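Local structure of YHR177W (Saccharomyces cerevisiae, 4M8B) at residues S72-R84 with L178-P190. The protein probably acts as a transcription factor of the fungal Gti1/Pac2 (WOPR) family, binding DNA through the domain seen here in complex with a duplex. Numbering follows the deposited sequence.
With nucleotides of chain B; nucleotides of chain A.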
ATOM      1  N   SER C  72       7.474   9.440   7.074  1.00 30.59           N
ATOM      2  CA  SER C  72       8.929   9.412   7.053  1.00 28.97           C
ATOM      3  C   SER C  72       9.407   9.357   5.613  1.00 27.57           C
ATOM      4  O   SER C  72       8.604   9.181   4.695  1.00 38.44           O
ATOM      5  CB  SER C  72       9.448   8.189   7.802  1.00 30.07           C
ATOM      6  OG  SER C  72       9.264   7.013   7.038  1.00 37.48           O
ATOM      7  N   PRO C  73      10.719   9.524   5.407  1.00 28.18           N
ATOM      8  CA  PRO C  73      11.284   9.315   4.072  1.00 26.72           C
ATOM      9  C   PRO C  73      11.102   7.853   3.687  1.00 44.32           C
ATOM     10  O   PRO C  73      11.043   6.999   4.575  1.00 37.06           O
ATOM     11  CB  PRO C  73      12.769   9.624   4.268  1.00 33.96           C
ATOM     12  CG  PRO C  73      12.824  10.497   5.486  1.00 29.31           C
ATOM     13  CD  PRO C  73      11.722  10.002   6.372  1.00 28.02           C
ATOM     14  N   SER C  74      11.013   7.570   2.392  1.00 33.17           N
ATOM     15  CA  SER C  74      10.784   6.207   1.924  1.00 23.61           C
ATOM     16  C   SER C  74      11.949   5.272   2.240  1.00 36.21           C
ATOM     17  O   SER C  74      13.114   5.649   2.111  1.00 36.47           O
ATOM     18  CB  SER C  74      10.532   6.201   0.418  1.00 22.88           C
ATOM     19  OG  SER C  74      11.706   6.546  -0.294  1.00 31.69           O
ATOM     20  N   ARG C  75      11.620   4.054   2.661  1.00 28.64           N
ATOM     21  CA  ARG C  75      12.601   2.978   2.773  1.00 39.27           C
ATOM     22  C   ARG C  75      12.169   1.829   1.866  1.00 38.42           C
ATOM     23  O   ARG C  75      10.990   1.709   1.538  1.00 46.80           O
ATOM     24  CB  ARG C  75      12.726   2.496   4.221  1.00 33.94           C
ATOM     25  CG  ARG C  75      13.367   3.504   5.164  1.00 38.59           C
ATOM     26  CD  ARG C  75      14.833   3.732   4.825  1.00 40.16           C
ATOM     27  NE  ARG C  75      15.447   4.741   5.687  1.00 39.85           N
ATOM     28  CZ  ARG C  75      15.687   5.995   5.319  1.00 34.67           C
ATOM     29  NH1 ARG C  75      15.372   6.400   4.098  1.00 43.60           N
ATOM     30  NH2 ARG C  75      16.247   6.841   6.171  1.00 44.37           N
ATOM     31  N   ILE C  76      13.115   0.993   1.453  1.00 37.56           N
ATOM     32  CA  ILE C  76      12.788  -0.133   0.583  1.00 27.91           C
ATOM     33  C   ILE C  76      12.650  -1.429   1.380  1.00 26.66           C
ATOM     34  O   ILE C  76      13.444  -1.709   2.277  1.00 38.35           O
ATOM     35  CB  ILE C  76      13.839  -0.331  -0.527  1.00 31.88           C
ATOM     36  CG1 ILE C  76      14.219   1.011  -1.152  1.00 25.21           C
ATOM     37  CG2 ILE C  76      13.320  -1.288  -1.588  1.00 25.44           C
ATOM     38  CD1 ILE C  76      15.198   0.884  -2.303  1.00 34.03           C
ATOM     39  N   SER C  77      11.625  -2.206   1.055  1.00 30.80           N
ATOM     40  CA  SER C  77      11.425  -3.515   1.656  1.00 35.59           C
ATOM     41  C   SER C  77      11.031  -4.474   0.547  1.00 33.87           C
ATOM     42  O   SER C  77       9.852  -4.616   0.226  1.00 28.11           O
ATOM     43  CB  SER C  77      10.341  -3.464   2.734  1.00 32.60           C
ATOM     44  OG  SER C  77      10.173  -4.729   3.355  1.00 43.73           O
ATOM     45  N   GLY C  78      12.029  -5.120  -0.047  1.00 40.42           N
ATOM     46  CA  GLY C  78      11.801  -5.956  -1.207  1.00 36.34           C
ATOM     47  C   GLY C  78      11.536  -5.090  -2.422  1.00 38.67           C
ATOM     48  O   GLY C  78      12.409  -4.342  -2.865  1.00 39.47           O
ATOM     49  N   LYS C  79      10.328  -5.189  -2.962  1.00 36.09           N
ATOM     50  CA  LYS C  79       9.935  -4.362  -4.091  1.00 34.21           C
ATOM     51  C   LYS C  79       8.934  -3.305  -3.642  1.00 36.70           C
ATOM     52  O   LYS C  79       8.389  -2.567  -4.461  1.00 27.30           O
ATOM     53  CB  LYS C  79       9.347  -5.232  -5.203  1.00 34.02           C
ATOM     54  CG  LYS C  79      10.280  -6.336  -5.674  1.00 40.60           C
ATOM     55  CD  LYS C  79       9.663  -7.157  -6.799  1.00 48.24           C
ATOM     56  CE  LYS C  79      10.622  -8.236  -7.278  1.00 41.17           C
ATOM     57  NZ  LYS C  79      10.054  -9.025  -8.406  1.00 45.64           N
ATOM     58  N   PHE C  80       8.701  -3.240  -2.334  1.00 32.37           N
ATOM     59  CA  PHE C  80       7.778  -2.266  -1.761  1.00 25.28           C
ATOM     60  C   PHE C  80       8.510  -1.032  -1.255  1.00 31.38           C
ATOM     61  O   PHE C  80       9.681  -1.100  -0.885  1.00 38.95           O
ATOM     62  CB  PHE C  80       7.006  -2.873  -0.588  1.00 23.54           C
ATOM     63  CG  PHE C  80       6.074  -3.983  -0.974  1.00 29.07           C
ATOM     64  CD1 PHE C  80       4.862  -3.707  -1.584  1.00 35.10           C
ATOM     65  CD2 PHE C  80       6.399  -5.302  -0.705  1.00 46.81           C
ATOM     66  CE1 PHE C  80       3.997  -4.730  -1.934  1.00 33.61           C
ATOM     67  CE2 PHE C  80       5.539  -6.329  -1.051  1.00 46.83           C
ATOM     68  CZ  PHE C  80       4.336  -6.042  -1.665  1.00 36.20           C
ATOM     69  N   LEU C  81       7.809   0.096  -1.239  1.00 27.18           N
ATOM     70  CA  LEU C  81       8.272   1.268  -0.512  1.00 23.90           C
ATOM     71  C   LEU C  81       7.500   1.333   0.800  1.00 27.55           C
ATOM     72  O   LEU C  81       6.302   1.056   0.834  1.00 34.14           O
ATOM     73  CB  LEU C  81       8.064   2.544  -1.332  1.00 27.35           C
ATOM     74  CG  LEU C  81       9.036   2.722  -2.499  1.00 33.81           C
ATOM     75  CD1 LEU C  81       8.773   4.015  -3.255  1.00 22.16           C
ATOM     76  CD2 LEU C  81      10.466   2.682  -1.989  1.00 34.83           C
ATOM     77  N   VAL C  82       8.187   1.677   1.883  1.00 24.11           N
ATOM     78  CA  VAL C  82       7.552   1.750   3.193  1.00 24.64           C
ATOM     79  C   VAL C  82       7.715   3.133   3.818  1.00 27.90           C
ATOM     80  O   VAL C  82       8.766   3.761   3.694  1.00 30.31           O
ATOM     81  CB  VAL C  82       8.113   0.681   4.152  1.00 22.07           C
ATOM     82  CG1 VAL C  82       7.510   0.838   5.537  1.00 25.62           C
ATOM     83  CG2 VAL C  82       7.830  -0.704   3.612  1.00 29.84           C
ATOM     84  N   TYR C  83       6.669   3.602   4.490  1.00 21.42           N
ATOM     85  CA  TYR C  83       6.699   4.905   5.139  1.00 21.04           C
ATOM     86  C   TYR C  83       6.136   4.806   6.554  1.00 29.91           C
ATOM     87  O   TYR C  83       5.286   3.961   6.833  1.00 28.08           O
ATOM     88  CB  TYR C  83       5.887   5.917   4.334  1.00 21.69           C
ATOM     89  CG  TYR C  83       6.240   5.998   2.865  1.00 18.33           C
ATOM     90  CD1 TYR C  83       5.762   5.059   1.964  1.00 18.52           C
ATOM     91  CD2 TYR C  83       7.025   7.029   2.374  1.00 12.13           C
ATOM     92  CE1 TYR C  83       6.069   5.139   0.617  1.00 20.20           C
ATOM     93  CE2 TYR C  83       7.336   7.116   1.029  1.00 11.98           C
ATOM     94  CZ  TYR C  83       6.855   6.168   0.157  1.00 18.22           C
ATOM     95  OH  TYR C  83       7.164   6.249  -1.181  1.00 24.62           O
ATOM     96  N   ARG C  84       6.603   5.677   7.444  1.00 31.31           N
ATOM     97  CA  ARG C  84       6.151   5.666   8.830  1.00 26.49           C
ATOM     98  C   ARG C  84       5.509   6.991   9.220  1.00 29.93           C
ATOM     99  O   ARG C  84       6.049   8.056   8.929  1.00 36.32           O
ATOM    100  CB  ARG C  84       7.321   5.346   9.763  1.00 33.62           C
ATOM    101  CG  ARG C  84       8.016   4.041   9.424  1.00 40.79           C
ATOM    102  CD  ARG C  84       8.368   3.267  10.674  1.00 42.04           C
ATOM    103  NE  ARG C  84       9.539   3.819  11.342  1.00 57.14           N
ATOM    104  CZ  ARG C  84       9.781   3.697  12.642  1.00 57.90           C
ATOM    105  NH1 ARG C  84       8.926   3.050  13.421  1.00 55.16           N
ATOM    106  NH2 ARG C  84      10.875   4.231  13.161  1.00 58.82           N
ATOM    107  N   LEU C 178       5.246  -9.100 -12.499  1.00 46.87           N
ATOM    108  CA  LEU C 178       5.548  -8.813 -11.101  1.00 45.21           C
ATOM    109  C   LEU C 178       6.992  -9.126 -10.723  1.00 49.32           C
ATOM    110  O   LEU C 178       7.585  -8.439  -9.893  1.00 51.11           O
ATOM    111  CB  LEU C 178       4.586  -9.568 -10.179  1.00 34.96           C
ATOM    112  CG  LEU C 178       3.170  -8.998 -10.111  1.00 40.14           C
ATOM    113  CD1 LEU C 178       2.260  -9.894  -9.286  1.00 22.50           C
ATOM    114  CD2 LEU C 178       3.210  -7.595  -9.532  1.00 30.12           C
ATOM    115  N   GLN C 179       7.560 -10.162 -11.329  1.00 51.38           N
ATOM    116  CA  GLN C 179       8.930 -10.548 -11.012  1.00 65.36           C
ATOM    117  C   GLN C 179       9.943  -9.644 -11.722  1.00 65.58           C
ATOM    118  O   GLN C 179      11.073  -9.483 -11.258  1.00 63.82           O
ATOM    119  CB  GLN C 179       9.167 -12.028 -11.334  1.00 62.71           C
ATOM    120  CG  GLN C 179       9.186 -12.361 -12.817  1.00 86.98           C
ATOM    121  CD  GLN C 179      10.590 -12.378 -13.391  1.00 90.48           C
ATOM    122  OE1 GLN C 179      11.575 -12.439 -12.653  1.00 73.58           O
ATOM    123  NE2 GLN C 179      10.689 -12.325 -14.716  1.00 71.78           N
ATOM    124  N   LYS C 180       9.524  -9.045 -12.835  1.00 37.89           N
ATOM    125  CA  LYS C 180      10.377  -8.124 -13.587  1.00 54.34           C
ATOM    126  C   LYS C 180      10.583  -6.802 -12.852  1.00 56.90           C
ATOM    127  O   LYS C 180      11.460  -6.015 -13.211  1.00 59.78           O
ATOM    128  CB  LYS C 180       9.785  -7.837 -14.973  1.00 65.08           C
ATOM    129  CG  LYS C 180       9.841  -8.997 -15.952  1.00 77.03           C
ATOM    130  CD  LYS C 180       9.558  -8.523 -17.375  1.00 68.99           C
ATOM    131  CE  LYS C 180       8.162  -7.930 -17.511  1.00 78.76           C
ATOM    132  NZ  LYS C 180       7.093  -8.967 -17.441  1.00 60.94           N
ATOM    133  N   VAL C 181       9.768  -6.558 -11.832  1.00 49.16           N
ATOM    134  CA  VAL C 181       9.788  -5.284 -11.117  1.00 44.10           C
ATOM    135  C   VAL C 181      10.935  -5.178 -10.109  1.00 50.12           C
ATOM    136  O   VAL C 181      11.217  -6.127  -9.376  1.00 56.02           O
ATOM    137  CB  VAL C 181       8.448  -5.030 -10.401  1.00 41.93           C
ATOM    138  CG1 VAL C 181       8.550  -3.823  -9.483  1.00 40.69           C
ATOM    139  CG2 VAL C 181       7.335  -4.842 -11.419  1.00 31.20           C
ATOM    140  N   ALA C 182      11.588  -4.017 -10.082  1.00 50.04           N
ATOM    141  CA  ALA C 182      12.688  -3.758  -9.155  1.00 38.32           C
ATOM    142  C   ALA C 182      12.714  -2.293  -8.722  1.00 44.29           C
ATOM    143  O   ALA C 182      12.177  -1.428  -9.411  1.00 51.79           O
ATOM    144  CB  ALA C 182      14.013  -4.149  -9.781  1.00 45.86           C
ATOM    145  N   VAL C 183      13.348  -2.023  -7.585  1.00 35.40           N
ATOM    146  CA  VAL C 183      13.386  -0.681  -7.014  1.00 43.26           C
ATOM    147  C   VAL C 183      14.814  -0.318  -6.617  1.00 40.55           C
ATOM    148  O   VAL C 183      15.478  -1.097  -5.937  1.00 45.30           O
ATOM    149  CB  VAL C 183      12.479  -0.588  -5.766  1.00 41.60           C
ATOM    150  CG1 VAL C 183      12.418   0.843  -5.247  1.00 35.51           C
ATOM    151  CG2 VAL C 183      11.086  -1.101  -6.082  1.00 41.56           C
ATOM    152  N   GLY C 184      15.280   0.860  -7.033  1.00 47.16           N
ATOM    153  CA  GLY C 184      16.652   1.277  -6.778  1.00 43.87           C
ATOM    154  C   GLY C 184      17.624   0.208  -7.239  1.00 39.92           C
ATOM    155  O   GLY C 184      17.474  -0.331  -8.337  1.00 35.79           O
ATOM    156  N   ASN C 185      18.615  -0.113  -6.411  1.00 32.60           N
ATOM    157  CA  ASN C 185      19.390  -1.323  -6.658  1.00 45.48           C
ATOM    158  C   ASN C 185      18.542  -2.534  -6.273  1.00 59.41           C
ATOM    159  O   ASN C 185      17.790  -2.486  -5.301  1.00 75.09           O
ATOM    160  CB  ASN C 185      20.759  -1.306  -5.954  1.00 30.37           C
ATOM    161  CG  ASN C 185      20.663  -1.231  -4.431  1.00 45.78           C
ATOM    162  OD1 ASN C 185      19.881  -1.942  -3.799  1.00 54.77           O
ATOM    163  ND2 ASN C 185      21.494  -0.383  -3.837  1.00 47.45           N
ATOM    164  N   GLY C 186      18.635  -3.608  -7.048  1.00 46.05           N
ATOM    165  CA  GLY C 186      17.780  -4.761  -6.826  1.00 50.60           C
ATOM    166  C   GLY C 186      18.214  -5.626  -5.659  1.00 51.66           C
ATOM    167  O   GLY C 186      17.940  -6.825  -5.638  1.00 62.90           O
ATOM    168  N   ARG C 187      18.819  -4.978  -4.681  1.00 43.55           N
ATOM    169  CA  ARG C 187      19.482  -5.651  -3.608  1.00 51.48           C
ATOM    170  C   ARG C 187      18.729  -5.785  -2.320  1.00 48.04           C
ATOM    171  O   ARG C 187      19.160  -6.454  -1.445  1.00 57.01           O
ATOM    172  CB  ARG C 187      20.829  -4.996  -3.365  1.00 52.48           C
ATOM    173  CG  ARG C 187      21.821  -5.164  -4.502  1.00 54.89           C
ATOM    174  CD  ARG C 187      23.203  -5.426  -4.009  1.00 37.26           C
ATOM    175  NE  ARG C 187      23.706  -4.322  -3.244  1.00 38.30           N
ATOM    176  CZ  ARG C 187      24.227  -3.252  -3.777  1.00 33.77           C
ATOM    177  NH1 ARG C 187      24.303  -3.160  -5.056  1.00 32.13           N
ATOM    178  NH2 ARG C 187      24.675  -2.300  -3.025  1.00 33.97           N
ATOM    179  N   SER C 188      17.590  -5.151  -2.222  1.00 57.39           N
ATOM    180  CA  SER C 188      16.736  -5.228  -1.036  1.00 58.80           C
ATOM    181  C   SER C 188      16.042  -6.588  -0.949  1.00 48.25           C
ATOM    182  O   SER C 188      15.367  -7.009  -1.888  1.00 41.49           O
ATOM    183  CB  SER C 188      15.697  -4.105  -1.037  1.00 45.32           C
ATOM    184  OG  SER C 188      14.902  -4.150   0.136  1.00 43.85           O
ATOM    185  N   ASN C 189      16.212  -7.272   0.179  1.00 36.07           N
ATOM    186  CA  ASN C 189      15.657  -8.612   0.353  1.00 53.83           C
ATOM    187  C   ASN C 189      15.570  -9.025   1.820  1.00 51.65           C
ATOM    188  O   ASN C 189      16.366  -9.840   2.285  1.00 47.15           O
ATOM    189  CB  ASN C 189      16.491  -9.632  -0.429  1.00 48.66           C
ATOM    190  CG  ASN C 189      15.816 -10.989  -0.530  1.00 65.47           C
ATOM    191  OD1 ASN C 189      14.593 -11.097  -0.445  1.00 61.32           O
ATOM    192  ND2 ASN C 189      16.617 -12.034  -0.718  1.00 68.46           N
ATOM    193  N   PRO C 190      14.596  -8.459   2.553  1.00 57.43           N
ATOM    194  CA  PRO C 190      14.390  -8.729   3.985  1.00 60.70           C
ATOM    195  C   PRO C 190      14.109 -10.202   4.290  1.00 60.29           C
ATOM    196  O   PRO C 190      13.703 -10.955   3.403  1.00 51.95           O
ATOM    197  CB  PRO C 190      13.155  -7.886   4.324  1.00 53.89           C
ATOM    198  CG  PRO C 190      13.139  -6.803   3.299  1.00 49.35           C
ATOM    199  CD  PRO C 190      13.662  -7.441   2.045  1.00 51.81           C
TER
ATOM    200  P    DT B   5      17.842  -6.518   3.934  1.00 54.34           P
ATOM    201  OP1  DT B   5      16.909  -6.983   4.986  1.00 50.67           O
ATOM    202  OP2  DT B   5      17.349  -6.281   2.558  1.00 46.30           O
ATOM    203  O5'  DT B   5      18.533  -5.172   4.448  1.00 38.47           O
ATOM    204  C5'  DT B   5      19.160  -5.169   5.723  1.00 35.39           C
ATOM    205  C4'  DT B   5      19.899  -3.868   5.979  1.00 35.01           C
ATOM    206  O4'  DT B   5      20.727  -3.531   4.840  1.00 42.78           O
ATOM    207  C3'  DT B   5      19.005  -2.658   6.222  1.00 38.92           C
ATOM    208  O3'  DT B   5      19.217  -2.211   7.562  1.00 40.16           O
ATOM    209  C2'  DT B   5      19.427  -1.633   5.166  1.00 34.77           C
ATOM    210  C1'  DT B   5      20.794  -2.126   4.723  1.00 36.69           C
ATOM    211  N1   DT B   5      21.164  -1.804   3.316  1.00 27.44           N
ATOM    212  C2   DT B   5      21.980  -0.727   3.044  1.00 31.59           C
ATOM    213  O2   DT B   5      22.430   0.019   3.900  1.00 35.72           O
ATOM    214  N3   DT B   5      22.253  -0.556   1.707  1.00 28.97           N
ATOM    215  C4   DT B   5      21.807  -1.333   0.646  1.00 30.45           C
ATOM    216  O4   DT B   5      22.108  -1.093  -0.521  1.00 36.46           O
ATOM    217  C5   DT B   5      20.964  -2.442   1.013  1.00 24.03           C
ATOM    218  C7   DT B   5      20.401  -3.369  -0.026  1.00 36.37           C
ATOM    219  C6   DT B   5      20.689  -2.621   2.311  1.00 22.15           C
ATOM    220  P    DG B   4      20.712 -11.418   0.130  1.00 57.77           P
ATOM    221  OP1  DG B   4      20.067 -12.301   1.050  1.00 61.98           O
ATOM    222  OP2  DG B   4      20.277 -11.386  -1.239  1.00 45.17           O
ATOM    223  O5'  DG B   4      20.727 -10.036   0.884  1.00 51.65           O
ATOM    224  C5'  DG B   4      20.772 -10.022   2.305  1.00 39.90           C
ATOM    225  C4'  DG B   4      20.941  -8.620   2.835  1.00 54.88           C
ATOM    226  O4'  DG B   4      21.974  -7.967   2.094  1.00 48.81           O
ATOM    227  C3'  DG B   4      19.726  -7.702   2.712  1.00 48.11           C
ATOM    228  O3'  DG B   4      19.097  -7.388   3.942  1.00 46.42           O
ATOM    229  C2'  DG B   4      20.310  -6.392   2.235  1.00 54.95           C
ATOM    230  C1'  DG B   4      21.794  -6.611   2.335  1.00 45.34           C
ATOM    231  N9   DG B   4      22.553  -5.868   1.351  1.00 38.95           N
ATOM    232  C8   DG B   4      22.600  -6.041  -0.006  1.00 38.19           C
ATOM    233  N7   DG B   4      23.371  -5.180  -0.601  1.00 31.26           N
ATOM    234  C5   DG B   4      23.843  -4.384   0.426  1.00 26.46           C
ATOM    235  C6   DG B   4      24.708  -3.281   0.396  1.00 30.86           C
ATOM    236  O6   DG B   4      25.251  -2.762  -0.574  1.00 31.61           O
ATOM    237  N1   DG B   4      24.913  -2.763   1.662  1.00 21.21           N
ATOM    238  C2   DG B   4      24.362  -3.253   2.809  1.00 31.62           C
ATOM    239  N2   DG B   4      24.663  -2.606   3.930  1.00 24.01           N
ATOM    240  N3   DG B   4      23.563  -4.291   2.853  1.00 28.46           N
ATOM    241  C4   DG B   4      23.338  -4.795   1.632  1.00 25.46           C
TER
ATOM    242  P    DG A  11       7.044   4.525  -7.482  1.00 32.03           P
ATOM    243  OP1  DG A  11       7.347   4.341  -8.916  1.00 28.07           O
ATOM    244  OP2  DG A  11       5.817   3.914  -6.927  1.00 44.47           O
ATOM    245  O5'  DG A  11       8.294   4.004  -6.632  1.00 33.76           O
ATOM    246  C5'  DG A  11       9.555   3.720  -7.247  1.00 40.92           C
ATOM    247  C4'  DG A  11      10.366   4.973  -7.542  1.00 44.89           C
ATOM    248  O4'  DG A  11      10.303   5.891  -6.430  1.00 39.48           O
ATOM    249  C3'  DG A  11      11.861   4.753  -7.723  1.00 49.63           C
ATOM    250  O3'  DG A  11      12.148   4.403  -9.071  1.00 40.65           O
ATOM    251  C2'  DG A  11      12.482   6.090  -7.314  1.00 36.70           C
ATOM    252  C1'  DG A  11      11.412   6.764  -6.463  1.00 27.12           C
ATOM    253  N9   DG A  11      11.792   7.089  -5.086  1.00 23.71           N
ATOM    254  C8   DG A  11      11.216   6.613  -3.932  1.00 34.46           C
ATOM    255  N7   DG A  11      11.753   7.095  -2.841  1.00 32.21           N
ATOM    256  C5   DG A  11      12.745   7.949  -3.297  1.00 25.22           C
ATOM    257  C6   DG A  11      13.658   8.754  -2.576  1.00 31.00           C
ATOM    258  O6   DG A  11      13.780   8.880  -1.347  1.00 21.97           O
ATOM    259  N1   DG A  11      14.495   9.468  -3.431  1.00 29.74           N
ATOM    260  C2   DG A  11      14.455   9.410  -4.805  1.00 35.86           C
ATOM    261  N2   DG A  11      15.344  10.172  -5.462  1.00 34.24           N
ATOM    262  N3   DG A  11      13.603   8.661  -5.491  1.00 34.18           N
ATOM    263  C4   DG A  11      12.781   7.958  -4.675  1.00 27.93           C
TER
HETATM  264  O   HOH W   1      16.326  -3.401   2.172  1.00 42.63           O
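Ile-76 leans on the C-terminal loop with both branches: CD1 packs 4.0 Å from CG1 of Val-183, the two side chains passing one another antiparallel, while CG2 rests against the Ser-188 side chain. Beyond Ile-76 the hairpin folds back through a type II' turn from Ser-77 to Phe-80, with Gly-78 at positive phi, and the loop closes over this turn. The Gly-78 N-H points at Ser-188 OG (3.0 Å, 148° at the hydrogen), with the ring of Pro-190 alongside. A water bridges the same hydroxyl to OP2 of DT5 of chain B, coupling the turn to the DNA backbone. Lys-79 reaches the other way. With CG beside the backbone N (chi1 -56°) and the chain fully extended beyond it, the aliphatic part passes alongside the Val-181 carbonyl O and the ammonium reaches the backbone carbonyls of Leu-178 and Gln-179. There NZ donates to Leu-178 O at 2.9 Å, in the carbonyl plane and on a lone pair, and more weakly to Gln-179 O; a salt bridge to Glu-16 completes its grip. Leu-81 CD2 joins Ile-76 CD1 around Val-183 CG1, and its CD1 lies against O5' and the base C8 of DG11 of chain A. Ser-74 OG donates to N7 of the same guanine at 2.6 Å. The loop thus held carries its own DNA contacts: Arg-187 reads DG4 of chain B with NE on N7 (2.8 Å) and NH2 on O6 (2.6 Å), and Asn-189 N donates to OP2 of DT5 of chain B. Hairpin and C-terminal loop, joined side by side, form part of the DNA-binding surface of this WOPR domain, with the two-pronged arginine–guanine pair classical for recognition in the major groove.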